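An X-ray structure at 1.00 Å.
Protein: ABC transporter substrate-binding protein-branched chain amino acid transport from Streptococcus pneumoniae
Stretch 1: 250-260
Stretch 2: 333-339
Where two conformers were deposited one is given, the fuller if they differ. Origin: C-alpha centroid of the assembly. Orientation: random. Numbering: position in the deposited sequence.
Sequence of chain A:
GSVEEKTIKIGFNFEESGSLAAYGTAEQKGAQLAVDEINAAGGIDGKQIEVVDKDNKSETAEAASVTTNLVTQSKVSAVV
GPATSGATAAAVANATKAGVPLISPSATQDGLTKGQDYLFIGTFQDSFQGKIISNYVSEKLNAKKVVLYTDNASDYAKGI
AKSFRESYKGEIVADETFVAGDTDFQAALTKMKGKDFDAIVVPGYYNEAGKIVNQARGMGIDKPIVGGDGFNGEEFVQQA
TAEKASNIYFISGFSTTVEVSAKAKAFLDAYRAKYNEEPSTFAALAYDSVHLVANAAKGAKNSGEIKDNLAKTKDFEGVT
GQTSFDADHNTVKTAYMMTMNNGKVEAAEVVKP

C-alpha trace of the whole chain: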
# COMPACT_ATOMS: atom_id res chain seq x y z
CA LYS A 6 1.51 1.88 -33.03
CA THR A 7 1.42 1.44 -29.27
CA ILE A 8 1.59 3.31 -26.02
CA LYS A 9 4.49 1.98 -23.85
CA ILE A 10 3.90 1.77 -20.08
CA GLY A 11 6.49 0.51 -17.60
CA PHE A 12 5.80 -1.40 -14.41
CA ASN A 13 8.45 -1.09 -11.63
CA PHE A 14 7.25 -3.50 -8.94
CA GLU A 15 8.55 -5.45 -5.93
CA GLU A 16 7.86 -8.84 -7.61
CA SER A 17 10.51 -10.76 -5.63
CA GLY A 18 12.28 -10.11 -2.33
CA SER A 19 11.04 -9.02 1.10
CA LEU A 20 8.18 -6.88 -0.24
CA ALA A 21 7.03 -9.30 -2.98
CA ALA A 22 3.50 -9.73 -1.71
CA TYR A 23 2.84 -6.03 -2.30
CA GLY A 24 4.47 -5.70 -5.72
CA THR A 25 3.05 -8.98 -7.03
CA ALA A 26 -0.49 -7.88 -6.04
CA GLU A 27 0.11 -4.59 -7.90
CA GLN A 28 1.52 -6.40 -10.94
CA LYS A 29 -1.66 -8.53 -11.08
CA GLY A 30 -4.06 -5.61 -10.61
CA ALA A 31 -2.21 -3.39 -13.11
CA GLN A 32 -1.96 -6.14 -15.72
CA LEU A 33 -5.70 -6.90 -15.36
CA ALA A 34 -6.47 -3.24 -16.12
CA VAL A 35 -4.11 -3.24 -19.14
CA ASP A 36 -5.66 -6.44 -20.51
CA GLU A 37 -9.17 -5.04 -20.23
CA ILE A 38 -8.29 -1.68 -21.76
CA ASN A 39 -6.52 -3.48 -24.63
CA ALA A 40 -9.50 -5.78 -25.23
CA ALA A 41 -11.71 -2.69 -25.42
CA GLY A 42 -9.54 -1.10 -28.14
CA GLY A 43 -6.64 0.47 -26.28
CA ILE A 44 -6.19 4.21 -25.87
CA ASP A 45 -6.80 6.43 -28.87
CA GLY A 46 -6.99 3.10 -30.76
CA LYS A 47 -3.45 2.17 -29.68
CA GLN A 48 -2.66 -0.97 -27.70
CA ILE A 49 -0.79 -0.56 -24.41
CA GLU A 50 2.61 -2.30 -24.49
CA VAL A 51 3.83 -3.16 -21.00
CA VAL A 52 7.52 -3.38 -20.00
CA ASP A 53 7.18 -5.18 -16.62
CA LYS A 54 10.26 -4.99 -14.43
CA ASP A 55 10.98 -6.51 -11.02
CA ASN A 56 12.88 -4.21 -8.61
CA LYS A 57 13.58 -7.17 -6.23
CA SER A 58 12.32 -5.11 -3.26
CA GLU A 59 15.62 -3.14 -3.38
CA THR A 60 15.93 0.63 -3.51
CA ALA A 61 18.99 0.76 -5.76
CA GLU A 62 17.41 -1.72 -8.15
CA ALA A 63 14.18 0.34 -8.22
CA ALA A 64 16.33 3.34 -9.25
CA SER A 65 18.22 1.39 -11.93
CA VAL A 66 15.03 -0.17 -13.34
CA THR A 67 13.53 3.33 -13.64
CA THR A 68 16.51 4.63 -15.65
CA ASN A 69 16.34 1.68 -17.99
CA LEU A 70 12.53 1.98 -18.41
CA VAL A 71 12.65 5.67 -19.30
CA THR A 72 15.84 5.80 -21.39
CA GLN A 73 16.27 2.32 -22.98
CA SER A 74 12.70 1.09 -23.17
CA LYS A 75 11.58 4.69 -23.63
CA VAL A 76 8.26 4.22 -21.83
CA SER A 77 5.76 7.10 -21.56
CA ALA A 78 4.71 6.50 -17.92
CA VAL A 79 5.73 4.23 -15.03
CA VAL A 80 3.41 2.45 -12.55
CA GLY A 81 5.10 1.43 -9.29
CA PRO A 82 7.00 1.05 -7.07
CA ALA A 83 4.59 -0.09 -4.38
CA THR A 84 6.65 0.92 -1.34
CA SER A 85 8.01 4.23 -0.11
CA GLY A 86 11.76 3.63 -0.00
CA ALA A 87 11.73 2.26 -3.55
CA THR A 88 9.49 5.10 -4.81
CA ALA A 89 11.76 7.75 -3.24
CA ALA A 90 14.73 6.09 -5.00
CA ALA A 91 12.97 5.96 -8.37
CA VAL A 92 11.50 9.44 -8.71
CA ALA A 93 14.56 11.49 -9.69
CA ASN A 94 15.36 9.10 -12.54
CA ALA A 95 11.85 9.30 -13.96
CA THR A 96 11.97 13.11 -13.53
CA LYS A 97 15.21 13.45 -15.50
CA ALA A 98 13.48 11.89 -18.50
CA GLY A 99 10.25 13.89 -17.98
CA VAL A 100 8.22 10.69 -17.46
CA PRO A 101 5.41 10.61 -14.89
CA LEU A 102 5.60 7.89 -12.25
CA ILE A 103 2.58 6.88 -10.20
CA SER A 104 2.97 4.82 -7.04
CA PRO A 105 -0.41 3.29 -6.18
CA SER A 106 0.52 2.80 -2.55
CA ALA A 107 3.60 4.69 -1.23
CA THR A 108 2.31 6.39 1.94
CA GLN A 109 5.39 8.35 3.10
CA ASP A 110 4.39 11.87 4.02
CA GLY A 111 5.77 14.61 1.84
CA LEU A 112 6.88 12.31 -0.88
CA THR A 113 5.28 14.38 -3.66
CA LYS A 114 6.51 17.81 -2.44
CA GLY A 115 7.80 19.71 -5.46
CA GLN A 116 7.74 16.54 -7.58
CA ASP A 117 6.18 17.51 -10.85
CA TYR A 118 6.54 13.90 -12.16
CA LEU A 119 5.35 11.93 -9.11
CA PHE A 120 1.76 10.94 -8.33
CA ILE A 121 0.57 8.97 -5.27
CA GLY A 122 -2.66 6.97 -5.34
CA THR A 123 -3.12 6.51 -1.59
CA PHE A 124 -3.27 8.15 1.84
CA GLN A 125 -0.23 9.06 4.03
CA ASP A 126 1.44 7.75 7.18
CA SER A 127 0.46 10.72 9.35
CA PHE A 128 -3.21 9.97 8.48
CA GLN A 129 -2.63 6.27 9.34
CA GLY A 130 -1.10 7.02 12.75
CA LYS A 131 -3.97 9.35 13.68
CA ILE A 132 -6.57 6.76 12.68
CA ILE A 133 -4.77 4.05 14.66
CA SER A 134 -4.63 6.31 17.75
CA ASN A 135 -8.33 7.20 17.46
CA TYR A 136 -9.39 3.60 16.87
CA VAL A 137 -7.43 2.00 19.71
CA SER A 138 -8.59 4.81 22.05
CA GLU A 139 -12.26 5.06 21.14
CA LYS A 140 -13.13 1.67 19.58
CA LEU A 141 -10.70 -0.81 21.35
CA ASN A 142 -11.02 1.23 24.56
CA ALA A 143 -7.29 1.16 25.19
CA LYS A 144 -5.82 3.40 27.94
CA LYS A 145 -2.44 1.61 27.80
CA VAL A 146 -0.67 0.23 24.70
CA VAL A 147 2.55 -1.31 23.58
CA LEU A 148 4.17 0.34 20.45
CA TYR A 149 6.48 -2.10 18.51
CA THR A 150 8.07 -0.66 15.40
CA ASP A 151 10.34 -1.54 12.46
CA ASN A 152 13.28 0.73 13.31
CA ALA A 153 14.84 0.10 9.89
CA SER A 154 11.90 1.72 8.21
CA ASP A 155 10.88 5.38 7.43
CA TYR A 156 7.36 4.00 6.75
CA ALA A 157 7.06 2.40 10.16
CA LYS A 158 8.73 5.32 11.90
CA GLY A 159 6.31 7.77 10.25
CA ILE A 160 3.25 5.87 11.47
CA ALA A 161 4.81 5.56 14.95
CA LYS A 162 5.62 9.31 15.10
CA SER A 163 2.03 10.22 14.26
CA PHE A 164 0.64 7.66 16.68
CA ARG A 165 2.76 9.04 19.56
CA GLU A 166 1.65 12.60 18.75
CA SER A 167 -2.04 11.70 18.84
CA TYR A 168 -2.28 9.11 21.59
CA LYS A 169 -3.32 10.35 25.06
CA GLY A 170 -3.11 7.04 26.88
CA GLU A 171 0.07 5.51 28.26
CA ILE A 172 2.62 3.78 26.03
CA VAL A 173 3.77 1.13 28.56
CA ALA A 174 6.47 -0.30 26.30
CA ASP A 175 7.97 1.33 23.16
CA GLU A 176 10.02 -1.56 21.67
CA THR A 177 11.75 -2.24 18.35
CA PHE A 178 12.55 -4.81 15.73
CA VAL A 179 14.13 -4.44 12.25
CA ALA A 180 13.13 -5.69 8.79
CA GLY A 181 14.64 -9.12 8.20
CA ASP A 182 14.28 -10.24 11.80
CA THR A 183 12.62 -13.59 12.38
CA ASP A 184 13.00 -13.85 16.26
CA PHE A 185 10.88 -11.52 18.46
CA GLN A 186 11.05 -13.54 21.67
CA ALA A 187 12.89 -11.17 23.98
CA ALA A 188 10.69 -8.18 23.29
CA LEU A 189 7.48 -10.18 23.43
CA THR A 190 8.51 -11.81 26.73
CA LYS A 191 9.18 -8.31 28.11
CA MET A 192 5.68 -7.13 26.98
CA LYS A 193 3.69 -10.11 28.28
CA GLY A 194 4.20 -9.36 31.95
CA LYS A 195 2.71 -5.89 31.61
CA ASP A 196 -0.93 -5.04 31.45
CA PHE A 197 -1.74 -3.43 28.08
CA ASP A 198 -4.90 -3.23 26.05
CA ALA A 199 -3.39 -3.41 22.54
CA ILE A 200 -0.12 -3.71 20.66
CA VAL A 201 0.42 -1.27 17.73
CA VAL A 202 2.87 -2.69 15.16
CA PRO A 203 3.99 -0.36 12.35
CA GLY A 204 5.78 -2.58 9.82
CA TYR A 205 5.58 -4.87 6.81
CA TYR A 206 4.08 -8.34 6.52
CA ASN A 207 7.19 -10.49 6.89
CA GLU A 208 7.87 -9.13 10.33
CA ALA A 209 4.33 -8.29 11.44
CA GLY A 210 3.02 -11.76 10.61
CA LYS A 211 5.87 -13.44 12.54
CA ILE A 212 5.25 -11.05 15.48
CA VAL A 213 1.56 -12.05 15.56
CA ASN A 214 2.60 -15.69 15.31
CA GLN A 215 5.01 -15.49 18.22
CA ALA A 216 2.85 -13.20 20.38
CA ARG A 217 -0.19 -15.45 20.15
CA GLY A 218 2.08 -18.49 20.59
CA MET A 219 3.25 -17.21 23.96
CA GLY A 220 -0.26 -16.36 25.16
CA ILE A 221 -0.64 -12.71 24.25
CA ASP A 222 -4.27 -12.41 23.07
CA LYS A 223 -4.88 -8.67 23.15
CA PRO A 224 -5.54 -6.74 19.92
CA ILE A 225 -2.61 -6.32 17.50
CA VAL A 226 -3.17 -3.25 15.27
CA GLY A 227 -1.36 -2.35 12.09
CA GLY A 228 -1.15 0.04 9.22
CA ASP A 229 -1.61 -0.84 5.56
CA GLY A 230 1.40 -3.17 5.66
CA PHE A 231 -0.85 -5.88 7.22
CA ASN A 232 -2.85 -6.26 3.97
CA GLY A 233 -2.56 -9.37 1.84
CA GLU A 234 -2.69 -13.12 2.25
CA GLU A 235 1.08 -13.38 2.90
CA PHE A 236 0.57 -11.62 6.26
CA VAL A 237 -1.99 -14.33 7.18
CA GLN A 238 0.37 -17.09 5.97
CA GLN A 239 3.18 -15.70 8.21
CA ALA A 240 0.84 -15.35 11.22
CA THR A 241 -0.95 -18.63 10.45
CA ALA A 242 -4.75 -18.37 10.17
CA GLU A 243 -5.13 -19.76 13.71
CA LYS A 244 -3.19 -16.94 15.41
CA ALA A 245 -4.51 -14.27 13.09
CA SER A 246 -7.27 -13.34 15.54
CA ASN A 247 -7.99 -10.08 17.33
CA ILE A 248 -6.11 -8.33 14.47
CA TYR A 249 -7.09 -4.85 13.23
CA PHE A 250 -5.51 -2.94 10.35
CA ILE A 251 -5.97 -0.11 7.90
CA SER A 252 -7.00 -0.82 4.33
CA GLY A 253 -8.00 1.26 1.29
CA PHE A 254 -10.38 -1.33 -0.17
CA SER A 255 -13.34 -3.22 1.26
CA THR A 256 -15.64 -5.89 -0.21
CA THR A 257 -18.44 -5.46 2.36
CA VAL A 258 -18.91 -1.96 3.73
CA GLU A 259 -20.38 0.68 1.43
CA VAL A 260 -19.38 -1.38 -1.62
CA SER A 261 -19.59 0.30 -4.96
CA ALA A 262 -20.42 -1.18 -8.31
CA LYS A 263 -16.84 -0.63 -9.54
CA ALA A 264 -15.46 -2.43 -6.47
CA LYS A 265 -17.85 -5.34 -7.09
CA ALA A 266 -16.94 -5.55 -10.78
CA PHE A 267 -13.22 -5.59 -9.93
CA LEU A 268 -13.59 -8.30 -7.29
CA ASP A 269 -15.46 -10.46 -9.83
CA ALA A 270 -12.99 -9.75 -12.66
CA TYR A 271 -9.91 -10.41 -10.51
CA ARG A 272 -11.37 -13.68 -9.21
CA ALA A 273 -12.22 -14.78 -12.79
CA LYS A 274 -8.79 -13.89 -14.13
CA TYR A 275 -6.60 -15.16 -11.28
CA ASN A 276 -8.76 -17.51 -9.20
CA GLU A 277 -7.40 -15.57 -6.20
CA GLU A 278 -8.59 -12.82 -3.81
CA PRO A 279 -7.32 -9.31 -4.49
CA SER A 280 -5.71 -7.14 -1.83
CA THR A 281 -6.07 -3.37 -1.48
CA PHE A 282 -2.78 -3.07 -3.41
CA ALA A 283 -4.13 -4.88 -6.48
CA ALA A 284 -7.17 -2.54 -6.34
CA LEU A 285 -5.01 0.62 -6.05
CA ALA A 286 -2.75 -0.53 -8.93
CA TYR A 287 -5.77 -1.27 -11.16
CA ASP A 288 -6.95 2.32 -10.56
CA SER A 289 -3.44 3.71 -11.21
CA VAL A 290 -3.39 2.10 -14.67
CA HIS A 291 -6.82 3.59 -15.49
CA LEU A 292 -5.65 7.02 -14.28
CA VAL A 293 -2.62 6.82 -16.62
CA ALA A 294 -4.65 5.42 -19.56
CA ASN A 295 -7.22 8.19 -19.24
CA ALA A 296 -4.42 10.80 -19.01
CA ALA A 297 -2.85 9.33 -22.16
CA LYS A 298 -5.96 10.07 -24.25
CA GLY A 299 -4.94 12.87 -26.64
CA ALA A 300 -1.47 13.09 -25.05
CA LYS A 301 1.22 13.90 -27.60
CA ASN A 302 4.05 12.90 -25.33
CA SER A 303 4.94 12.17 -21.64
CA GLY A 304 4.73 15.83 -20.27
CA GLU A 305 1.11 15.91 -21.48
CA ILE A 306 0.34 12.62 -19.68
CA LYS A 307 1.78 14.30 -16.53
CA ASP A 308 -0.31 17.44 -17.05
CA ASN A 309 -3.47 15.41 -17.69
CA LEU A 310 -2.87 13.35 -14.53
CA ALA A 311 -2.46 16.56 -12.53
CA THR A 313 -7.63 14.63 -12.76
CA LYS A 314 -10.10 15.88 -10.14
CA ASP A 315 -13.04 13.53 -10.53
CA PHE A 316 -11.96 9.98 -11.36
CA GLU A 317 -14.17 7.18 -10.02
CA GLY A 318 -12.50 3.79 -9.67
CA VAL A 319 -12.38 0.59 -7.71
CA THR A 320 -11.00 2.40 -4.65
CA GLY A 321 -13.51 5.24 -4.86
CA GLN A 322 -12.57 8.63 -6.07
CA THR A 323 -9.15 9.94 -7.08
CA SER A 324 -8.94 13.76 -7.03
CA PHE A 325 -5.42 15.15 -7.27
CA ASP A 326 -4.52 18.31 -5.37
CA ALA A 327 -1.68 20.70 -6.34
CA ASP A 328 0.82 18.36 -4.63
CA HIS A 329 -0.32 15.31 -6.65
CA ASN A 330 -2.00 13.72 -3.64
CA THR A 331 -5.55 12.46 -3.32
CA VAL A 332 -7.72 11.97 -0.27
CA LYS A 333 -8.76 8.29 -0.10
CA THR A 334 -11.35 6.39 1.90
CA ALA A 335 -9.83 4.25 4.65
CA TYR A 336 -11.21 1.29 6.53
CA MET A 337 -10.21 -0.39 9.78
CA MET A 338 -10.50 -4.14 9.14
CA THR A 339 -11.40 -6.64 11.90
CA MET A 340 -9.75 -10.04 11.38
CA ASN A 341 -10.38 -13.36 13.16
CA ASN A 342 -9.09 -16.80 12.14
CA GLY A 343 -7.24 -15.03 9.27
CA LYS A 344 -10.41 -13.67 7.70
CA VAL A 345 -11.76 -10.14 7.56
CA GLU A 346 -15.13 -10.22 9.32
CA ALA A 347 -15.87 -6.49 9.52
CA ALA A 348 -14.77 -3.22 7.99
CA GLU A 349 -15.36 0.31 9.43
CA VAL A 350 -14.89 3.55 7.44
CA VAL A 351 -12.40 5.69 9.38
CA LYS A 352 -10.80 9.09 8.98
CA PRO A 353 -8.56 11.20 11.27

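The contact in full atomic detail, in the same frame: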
# COMPACT_ATOMS: atom_id res chain seq x y z
N PHE A 250 -6.47 -3.68 11.18
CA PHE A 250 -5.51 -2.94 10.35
C PHE A 250 -6.21 -2.06 9.32
O PHE A 250 -7.35 -2.29 8.91
CB PHE A 250 -4.50 -3.88 9.63
CG PHE A 250 -5.15 -4.94 8.77
CD1 PHE A 250 -5.47 -6.17 9.32
CD2 PHE A 250 -5.40 -4.73 7.42
CE1 PHE A 250 -6.05 -7.15 8.55
CE2 PHE A 250 -5.99 -5.72 6.65
CZ PHE A 250 -6.32 -6.93 7.22
N ILE A 251 -5.47 -1.04 8.89
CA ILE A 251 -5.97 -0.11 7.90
C ILE A 251 -5.90 -0.67 6.49
O ILE A 251 -4.91 -1.31 6.11
CB ILE A 251 -5.14 1.20 7.94
CG1 ILE A 251 -5.34 1.87 9.30
CG2 ILE A 251 -5.53 2.14 6.80
CD1 ILE A 251 -4.64 3.16 9.47
N SER A 252 -6.96 -0.43 5.72
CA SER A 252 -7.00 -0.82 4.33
C SER A 252 -7.65 0.30 3.52
O SER A 252 -8.42 1.09 4.01
CB SER A 252 -7.77 -2.11 4.12
OG SER A 252 -7.72 -2.51 2.78
N GLY A 253 -7.40 0.29 2.22
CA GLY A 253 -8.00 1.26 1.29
C GLY A 253 -9.01 0.64 0.36
O GLY A 253 -9.41 1.28 -0.59
N PHE A 254 -9.44 -0.58 0.66
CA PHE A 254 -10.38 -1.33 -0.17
C PHE A 254 -11.15 -2.32 0.69
O PHE A 254 -10.56 -3.05 1.48
CB PHE A 254 -9.61 -2.11 -1.28
CG PHE A 254 -10.51 -2.88 -2.26
CD1 PHE A 254 -11.30 -2.18 -3.15
CD2 PHE A 254 -10.54 -4.25 -2.32
CE1 PHE A 254 -12.13 -2.81 -4.05
CE2 PHE A 254 -11.37 -4.89 -3.25
CZ PHE A 254 -12.18 -4.15 -4.09
N SER A 255 -12.47 -2.31 0.53
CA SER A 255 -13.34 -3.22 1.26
C SER A 255 -14.39 -3.81 0.35
O SER A 255 -15.00 -3.13 -0.45
CB SER A 255 -14.08 -2.52 2.39
OG SER A 255 -15.04 -3.38 3.00
N THR A 256 -14.61 -5.11 0.54
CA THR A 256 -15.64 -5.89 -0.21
C THR A 256 -17.00 -6.02 0.52
O THR A 256 -17.91 -6.72 0.04
CB THR A 256 -15.21 -7.37 -0.47
OG1 THR A 256 -15.29 -8.13 0.74
CG2 THR A 256 -13.85 -7.45 -1.07
N THR A 257 -17.16 -5.36 1.65
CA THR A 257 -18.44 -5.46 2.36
C THR A 257 -19.11 -4.18 2.83
O THR A 257 -20.35 -4.08 2.86
CB THR A 257 -18.29 -6.25 3.67
OG1 THR A 257 -17.39 -5.57 4.56
CG2 THR A 257 -17.81 -7.67 3.38
N VAL A 258 -18.31 -3.19 3.22
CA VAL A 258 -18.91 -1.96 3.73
C VAL A 258 -18.93 -0.90 2.65
O VAL A 258 -17.91 -0.60 2.02
CB VAL A 258 -18.25 -1.42 5.05
CG1 VAL A 258 -16.84 -0.92 4.80
CG2 VAL A 258 -19.09 -0.30 5.63
N GLU A 259 -20.13 -0.36 2.43
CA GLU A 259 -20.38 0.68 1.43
C GLU A 259 -19.64 0.29 0.16
O GLU A 259 -18.71 0.99 -0.29
CB GLU A 259 -19.88 2.03 1.95
CG GLU A 259 -20.56 2.48 3.24
CD GLU A 259 -19.98 3.78 3.79
OE1 GLU A 259 -18.90 4.21 3.33
OE2 GLU A 259 -20.59 4.35 4.72
N VAL A 260 -20.04 -0.85 -0.40
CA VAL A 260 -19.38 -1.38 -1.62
C VAL A 260 -20.00 -0.90 -2.92
O VAL A 260 -21.16 -1.19 -3.26
CB VAL A 260 -19.36 -2.89 -1.68
CG1 VAL A 260 -18.40 -3.35 -2.79
CG2 VAL A 260 -18.85 -3.43 -0.40
N LYS A 333 -8.24 9.61 0.16
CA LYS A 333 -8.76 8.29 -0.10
C LYS A 333 -9.55 7.81 1.11
O LYS A 333 -9.21 8.10 2.26
CB LYS A 333 -7.64 7.28 -0.36
CG LYS A 333 -6.78 7.58 -1.57
CD LYS A 333 -7.53 7.49 -2.91
CE LYS A 333 -8.01 6.12 -3.23
NZ LYS A 333 -8.58 6.09 -4.60
N THR A 334 -10.59 7.03 0.83
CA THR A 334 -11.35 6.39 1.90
C THR A 334 -10.46 5.32 2.55
O THR A 334 -9.71 4.59 1.89
CB THR A 334 -12.60 5.72 1.34
OG1 THR A 334 -13.41 6.75 0.76
CG2 THR A 334 -13.38 4.96 2.41
N ALA A 335 -10.55 5.24 3.87
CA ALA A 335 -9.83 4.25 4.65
C ALA A 335 -10.83 3.46 5.48
O ALA A 335 -11.88 3.95 5.89
CB ALA A 335 -8.78 4.89 5.55
N TYR A 336 -10.46 2.21 5.72
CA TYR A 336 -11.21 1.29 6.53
C TYR A 336 -10.32 0.66 7.58
O TYR A 336 -9.12 0.47 7.37
CB TYR A 336 -11.71 0.10 5.67
CG TYR A 336 -12.52 0.52 4.47
CD1 TYR A 336 -11.89 0.77 3.27
CD2 TYR A 336 -13.90 0.68 4.53
CE1 TYR A 336 -12.59 1.17 2.15
CE2 TYR A 336 -14.61 1.09 3.41
CZ TYR A 336 -13.94 1.33 2.22
OH TYR A 336 -14.60 1.72 1.08
N MET A 337 -10.89 0.40 8.76
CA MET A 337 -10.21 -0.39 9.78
C MET A 337 -10.87 -1.77 9.64
O MET A 337 -12.10 -1.91 9.80
CB MET A 337 -10.36 0.13 11.18
CG MET A 337 -9.52 -0.68 12.17
SD MET A 337 -7.72 -0.52 11.98
CE MET A 337 -7.45 1.12 12.69
N MET A 338 -10.06 -2.77 9.32
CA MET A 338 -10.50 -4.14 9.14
C MET A 338 -10.38 -4.91 10.45
O MET A 338 -9.41 -4.75 11.17
CB MET A 338 -9.60 -4.84 8.09
CG MET A 338 -9.39 -4.04 6.82
SD MET A 338 -10.87 -3.85 5.83
CE MET A 338 -10.59 -5.07 4.55
N THR A 339 -11.38 -5.74 10.74
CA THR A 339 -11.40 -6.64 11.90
C THR A 339 -11.17 -8.06 11.35
O THR A 339 -11.96 -8.53 10.53
CB THR A 339 -12.75 -6.62 12.62
OG1 THR A 339 -12.97 -5.33 13.18
CG2 THR A 339 -12.79 -7.67 13.75
O HOH W 1 -8.39 4.00 -0.50
O HOH W 2 -13.56 -0.10 -0.94

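Two antiparallel strands, 250-252 and the one that runs through Y336, M337 and M338, form the core of this contact, and the loop that follows S252 folds back over the side chain of Y336. Together the two stretches bury 610 Å² of surface, counting both sides.

Stretch 2 approaches the contact through K333 and T334. K333 makes no contact with stretch 1; its NZ is hydrogen-bonded elsewhere in the structure. T334 contributes mainly through its backbone: a water donates to T334 O (2.8 Å) and to G253 O (2.9 Å), joining two carbonyls that could not bond to each other directly. G253 lies close by, its CA 3.8 Å from T334 O.

A335 brings a small side chain next to I251, with A335 CB 4.4 Å from I251 CG2. Its CA sits 3.5 Å from S252 O in a CA-H...O contact, which supplements the regular bonding of the next residue.

Y336 is the centre of the interface and has the largest area covered, 130 Å². Its backbone pairs with S252 in both directions: Y336 N donates to S252 O and S252 N donates to Y336 O, each at 2.9 Å. Y336 O also receives a CA-H...O contact from I251 CA at 3.2 Å. The side chain, with chi1 in the m well, lies on the same face of the sheet as those of S252 and M338 and reaches under the loop of stretch 1. S255 CB stands over one face of the ring, 3.7 Å from its centroid and only 6° off the normal, a CH-pi contact that a small residue can make at close range. S255 OG meanwhile accepts from T257 N (3.2 Å) and V258 N (3.3 Å), tying together the turn that follows S255. V258 CG1 packs against Y336 CE2 at 3.3 Å, and the backbone of G253 lies at the ring edge. A tyrosine suits this place because its flat apolar ring fills the space beneath the loop while its hydroxyl still finds a polar partner: a water lies 2.9 Å from Y336 OH; the same water accepts a hydrogen bond from S255 N at 2.9 Å.

M337 turns to the other face, with I251, in a non-hydrogen-bonded pair. Its flexible thioether curls back toward the neighbouring strand, placing M337 SD 3.4 Å from F250 C and M337 CE 4.1 Å from I251 CG1. Isoleucine and methionine make an apolar, buried pair here.

M338 returns to the face of Y336 and pairs with F250. M338 N donates to F250 O at 2.8 Å with a nearly straight N-H...O angle of 176°, and F250 N donates to M338 O at 3.1 Å. M338 CB lies over the F250 ring, 4.0 Å from its centroid. Farther along, M338 CG meets S252 CB at 3.7 Å and M338 CE reaches F254 O at 3.7 Å, so the long, unbranched methionine spans from the phenylalanine to the loop. T339 points away and adds almost nothing.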